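Local coordinates for spydx (Streptococcus pyogenes, PDB 2J43), which binds host lung glycogen through the family 41 carbohydrate-binding modules of this fragment, part of a larger enzyme that probably hydrolyses alpha-1,6-glucosidic linkages as a pullulanase, at residues A[40-43]-A[44-47]. Residues are numbered along the deposited sequence; the frame is centred on the assembly and turned at random.
Sequences AITM and TKAK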
loop_
_atom_site.group_PDB
_atom_site.type_symbol
_atom_site.label_atom_id
_atom_site.label_comp_id
_atom_site.label_asym_id
_atom_site.label_seq_id
_atom_site.Cartn_x
_atom_site.Cartn_y
_atom_site.Cartn_z
ATOM N N ALA A 40 10.016 -23.934 8.879
ATOM C CA ALA A 40 9.383 -22.815 8.162
ATOM C C ALA A 40 7.931 -23.146 7.788
ATOM O O ALA A 40 7.575 -24.357 7.722
ATOM C CB ALA A 40 10.174 -22.516 6.877
ATOM N N ILE A 41 7.140 -22.115 7.540
ATOM C CA ILE A 41 5.796 -22.270 6.976
ATOM C C ILE A 41 5.987 -22.815 5.607
ATOM O O ILE A 41 6.699 -22.238 4.825
ATOM C CB ILE A 41 5.028 -20.960 6.925
ATOM C CG1 ILE A 41 4.926 -20.304 8.322
ATOM C CG2 ILE A 41 3.636 -21.199 6.310
ATOM C CD1 ILE A 41 4.570 -18.873 8.286
ATOM N N THR A 42 5.335 -23.944 5.287
ATOM C CA THR A 42 5.474 -24.446 3.904
ATOM C C THR A 42 4.764 -23.554 2.890
ATOM O O THR A 42 3.594 -23.293 3.061
ATOM C CB THR A 42 5.003 -25.892 3.769
ATOM O OG1 THR A 42 4.953 -26.235 2.372
ATOM C CG2 THR A 42 3.610 -26.148 4.298
HETATM N N MSE A 43 5.442 -23.146 1.834
HETATM C CA MSE A 43 4.817 -22.257 0.881
HETATM C C MSE A 43 3.834 -22.965 -0.067
HETATM O O MSE A 43 3.198 -22.342 -0.883
HETATM C CB MSE A 43 5.856 -21.423 0.138
HETATM C CG MSE A 43 6.749 -20.718 1.116
HETATM SE SE MSE A 43 7.673 -19.164 0.273
HETATM C CE MSE A 43 5.972 -18.063 -0.105
ATOM N N THR A 44 3.684 -24.270 0.089
ATOM C CA THR A 44 2.483 -24.928 -0.453
ATOM C C THR A 44 1.180 -24.327 0.016
ATOM O O THR A 44 0.185 -24.408 -0.712
ATOM C CB THR A 44 2.446 -26.451 -0.174
ATOM O OG1 THR A 44 2.442 -26.744 1.209
ATOM C CG2 THR A 44 3.635 -27.176 -0.760
ATOM N N LYS A 45 1.165 -23.694 1.197
ATOM C CA LYS A 45 -0.004 -23.023 1.751
ATOM C C LYS A 45 -0.303 -21.662 1.104
ATOM O O LYS A 45 -1.374 -21.095 1.336
ATOM C CB LYS A 45 0.097 -22.950 3.275
ATOM C CG LYS A 45 0.048 -24.350 3.941
ATOM C CD LYS A 45 0.446 -24.308 5.428
ATOM C CE LYS A 45 0.419 -25.651 6.127
ATOM N NZ LYS A 45 0.889 -25.594 7.555
ATOM N N ALA A 46 0.648 -21.153 0.319
ATOM C CA ALA A 46 0.481 -19.907 -0.425
ATOM C C ALA A 46 -0.530 -20.094 -1.527
ATOM O O ALA A 46 -0.717 -21.188 -2.025
ATOM C CB ALA A 46 1.811 -19.427 -0.982
ATOM N N LYS A 47 -1.191 -19.018 -1.900
ATOM C CA LYS A 47 -2.179 -19.067 -2.993
ATOM C C LYS A 47 -1.797 -18.073 -4.023
ATOM O O LYS A 47 -1.215 -17.038 -3.691
ATOM C CB LYS A 47 -3.557 -18.787 -2.465
ATOM C CG LYS A 47 -4.132 -19.988 -1.807
ATOM C CD LYS A 47 -5.604 -19.809 -1.455
ATOM C CE LYS A 47 -6.134 -21.050 -0.834
ATOM N NZ LYS A 47 -5.857 -22.135 -1.766
#
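Two threonine hydroxyls meet at the start of a short 3-10 turn, Thr42 OG1 lying 2.8 Å from Thr44 OG1 in a hydrogen bond that either could donate. In Thr42 the hydroxyl stands trans to the backbone N (chi1 170°), which turns OG1 to Thr44, while CG2 packs against both Thr44 OG1 and the aliphatic part of Lys45. That lysine runs extended past CG and crosses the threonine side chain at roughly a right angle, its CE 3.7 Å from Thr42 CG2. In the backbone, Lys45 N donates to Thr42 O over 3.1 Å in a nearly straight bond (167°), and Ala46 N reaches Met43 O at 3.1 Å with a more bent one. These successive i to i+3 bonds mark the 3-10 turn, which in the first pullulanase-associated domain carries the chain from edge strand 41-42 of one sheet to edge strand 47-48 of the other. The buried side chain of selenomethionine Met43 packs on Leu12, Leu18, Leu21 and Ile71, while its CE comes within 4.5 Å of Ala46 CB. Thr44 and Lys45 remain on the exposed side of the turn, though Lys45 also touches Leu55 of strand 53-58.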